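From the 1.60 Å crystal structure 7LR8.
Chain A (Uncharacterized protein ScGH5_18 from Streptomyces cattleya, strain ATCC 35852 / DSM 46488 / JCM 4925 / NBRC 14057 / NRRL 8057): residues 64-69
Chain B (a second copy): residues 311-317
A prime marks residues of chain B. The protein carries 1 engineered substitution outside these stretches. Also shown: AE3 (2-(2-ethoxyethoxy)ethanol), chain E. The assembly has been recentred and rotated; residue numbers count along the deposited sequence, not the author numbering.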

# COMPACT_ATOMS: atom_id res chain seq x y z
N PRO A 64 -1.68 7.46 -6.34
CA PRO A 64 -0.69 6.37 -6.24
C PRO A 64 0.75 6.85 -6.23
O PRO A 64 1.64 6.08 -5.84
CB PRO A 64 -0.98 5.52 -7.49
CG PRO A 64 -1.59 6.48 -8.48
CD PRO A 64 -2.42 7.42 -7.62
N ASN A 65 1.00 8.07 -6.67
CA ASN A 65 2.29 8.73 -6.60
C ASN A 65 2.02 10.13 -6.04
O ASN A 65 0.93 10.66 -6.21
CB ASN A 65 2.95 8.77 -7.99
CG ASN A 65 4.25 9.54 -8.02
OD1 ASN A 65 4.25 10.77 -8.09
ND2 ASN A 65 5.37 8.81 -7.99
N ARG A 66 3.00 10.70 -5.32
CA ARG A 66 2.77 11.99 -4.69
C ARG A 66 2.27 13.04 -5.68
O ARG A 66 1.44 13.88 -5.32
CB ARG A 66 4.04 12.49 -3.99
CG ARG A 66 3.87 13.84 -3.29
CD ARG A 66 5.02 14.13 -2.34
NE ARG A 66 6.36 14.07 -2.94
CZ ARG A 66 6.99 15.12 -3.48
NH1 ARG A 66 6.41 16.30 -3.52
NH2 ARG A 66 8.22 14.99 -3.98
N THR A 67 2.72 13.00 -6.93
CA THR A 67 2.27 13.98 -7.91
C THR A 67 1.49 13.32 -9.05
O THR A 67 1.58 13.71 -10.21
CB THR A 67 3.44 14.82 -8.44
OG1 THR A 67 4.49 13.97 -8.93
CG2 THR A 67 3.97 15.70 -7.33
N LEU A 68 0.69 12.31 -8.72
CA LEU A 68 -0.29 11.76 -9.65
C LEU A 68 -1.58 11.59 -8.87
O LEU A 68 -1.74 10.61 -8.12
CB LEU A 68 0.17 10.45 -10.27
CG LEU A 68 -0.91 9.69 -11.06
CD1 LEU A 68 -1.51 10.56 -12.16
CD2 LEU A 68 -0.35 8.41 -11.66
N ILE A 69 -2.49 12.55 -9.02
CA ILE A 69 -3.86 12.41 -8.54
C ILE A 69 -4.71 12.05 -9.74
O ILE A 69 -4.87 12.86 -10.67
CB ILE A 69 -4.35 13.70 -7.86
CG1 ILE A 69 -3.44 14.02 -6.67
CG2 ILE A 69 -5.81 13.54 -7.43
CD1 ILE A 69 -3.49 15.48 -6.26
N ARG B 311 8.88 12.19 -15.60
CA ARG B 311 9.39 12.98 -14.49
C ARG B 311 8.30 13.79 -13.79
O ARG B 311 8.58 14.42 -12.77
CB ARG B 311 10.51 13.91 -14.96
CG ARG B 311 11.80 13.15 -15.22
CD ARG B 311 12.98 14.05 -15.57
NE ARG B 311 14.07 13.23 -16.08
CZ ARG B 311 15.08 12.78 -15.33
NH1 ARG B 311 15.15 13.09 -14.04
NH2 ARG B 311 16.02 12.03 -15.88
N ARG B 312 7.07 13.78 -14.32
CA ARG B 312 5.93 14.26 -13.55
C ARG B 312 5.57 13.34 -12.39
O ARG B 312 4.67 13.70 -11.61
CB ARG B 312 4.71 14.44 -14.45
CG ARG B 312 4.84 15.61 -15.41
CD ARG B 312 3.70 15.66 -16.42
NE ARG B 312 3.88 16.73 -17.39
CZ ARG B 312 3.42 17.97 -17.23
NH1 ARG B 312 2.75 18.30 -16.13
NH2 ARG B 312 3.64 18.89 -18.17
N LEU B 313 6.19 12.18 -12.28
CA LEU B 313 6.02 11.29 -11.13
C LEU B 313 7.14 11.59 -10.14
O LEU B 313 8.31 11.68 -10.53
CB LEU B 313 6.04 9.82 -11.56
CG LEU B 313 4.92 9.33 -12.49
CD1 LEU B 313 5.27 7.97 -13.05
CD2 LEU B 313 3.59 9.26 -11.73
N ALA B 314 6.78 11.78 -8.88
CA ALA B 314 7.76 12.28 -7.92
C ALA B 314 8.44 11.14 -7.17
O ALA B 314 7.96 10.01 -7.13
CB ALA B 314 7.09 13.23 -6.92
N ASP B 315 9.57 11.48 -6.56
CA ASP B 315 10.25 10.77 -5.48
C ASP B 315 11.07 9.57 -5.94
O ASP B 315 11.68 8.91 -5.07
CB ASP B 315 9.28 10.30 -4.38
CG ASP B 315 8.65 11.46 -3.63
OD1 ASP B 315 9.38 12.39 -3.23
OD2 ASP B 315 7.42 11.43 -3.45
N PHE B 316 11.14 9.26 -7.23
CA PHE B 316 12.09 8.26 -7.69
C PHE B 316 13.50 8.76 -7.45
O PHE B 316 13.79 9.94 -7.69
CB PHE B 316 11.94 7.96 -9.18
CG PHE B 316 10.71 7.18 -9.55
CD1 PHE B 316 9.47 7.81 -9.63
CD2 PHE B 316 10.79 5.83 -9.89
CE1 PHE B 316 8.33 7.11 -9.99
CE2 PHE B 316 9.65 5.11 -10.25
CZ PHE B 316 8.42 5.76 -10.31
N PRO B 317 14.42 7.90 -7.00
CA PRO B 317 15.84 8.20 -7.19
C PRO B 317 16.07 8.67 -8.62
O PRO B 317 15.54 8.09 -9.58
CB PRO B 317 16.53 6.85 -6.92
CG PRO B 317 15.54 6.11 -6.00
CD PRO B 317 14.18 6.55 -6.45
C1 AE3 E . 18.42 4.78 -4.19
C2 AE3 E . 17.95 4.34 -2.80
O2 AE3 E . 16.56 4.37 -2.73
C3 AE3 E . 16.05 5.04 -1.62
C4 AE3 E . 14.61 5.45 -1.89
O3 AE3 E . 14.44 6.80 -1.58
C5 AE3 E . 14.14 7.59 -2.69
C6 AE3 E . 14.45 9.05 -2.40
O4 AE3 E . 14.42 9.79 -3.60
O HOH W 1 5.77 9.78 -4.97
O HOH W 2 1.89 13.16 -12.58

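The amide of Asn65 reads the backbone of Ala314′ as a partner strand would, although neither stretch forms a regular strand or helix. Ala314′ N donates to Asn65 OD1 (2.8 Å, 165°), and Asn65 ND2 donates back to Ala314′ O (3.0 Å, 152°), so one side chain satisfies both polar groups of a single residue in the other copy. Asn65 OD1 does double work: it also accepts from Thr67 N in its own chain (2.9 Å, 164°). That bond ties the Asn65 side chain to the type I turn running from Asn65 to Leu68, which is closed by Leu68 N donating to Asn65 O at 3.0 Å. The turn brings three successive side chains, Asn65, Arg66 and Thr67, to bear on chain B, each with its CA-to-CB bond directed toward the other stretch. The nearest CA atoms across the contact are those of Thr67 and Leu313′, 5.6 Å apart.

Arg66 and Asp315′ form a two-pronged salt bridge. Arg66 NE donates to Asp315′ OD2 and Arg66 NH2 to Asp315′ OD1, both at 2.9 Å; the carboxylate meets the guanidinium at its edge, near its plane, where the N-H groups point and opposite charges can pair through two hydrogen bonds. The methyl of Ala314′ lies over one face of the same guanidinium, with Ala314′ CB 3.6 Å from Arg66 NH2, a van der Waals contact, while Asp315′ meets the edge.

Thr67, in the p rotamer, donates from OG1 to Arg312′ O at 2.7 Å. Its OG1 also lies 3.2 Å from Ala314′ N, but the angle there is too poor for a hydrogen bond, and that N-H is already directed at Asn65 OD1. Two carbonyl oxygens, Thr67 O and Arg312′ O, approach to 3.4 Å; both are acceptors, and water 2 bridges them by donating to Thr67 O (2.5 Å) and to Arg312′ O (3.0 Å). Water 1 plays a similar linking role beside the salt bridge, accepting from Arg66 N (2.9 Å) and donating to Ala314′ O (3.1 Å) and Asp315′ OD2 (2.8 Å).

Apolar packing is modest: Leu68 CB touches Leu313′ CD2 at 3.9 Å. Separately, the Phe316′ ring meets the Asn65 amide obliquely, with Phe316′ CE1 4.0 Å from Asn65 ND2. Together the stretches bury 357 Å², counting both sides. Outside the contact with the 64-69 stretch, AE3 O4 donates to Asp315′ O at 3.2 Å.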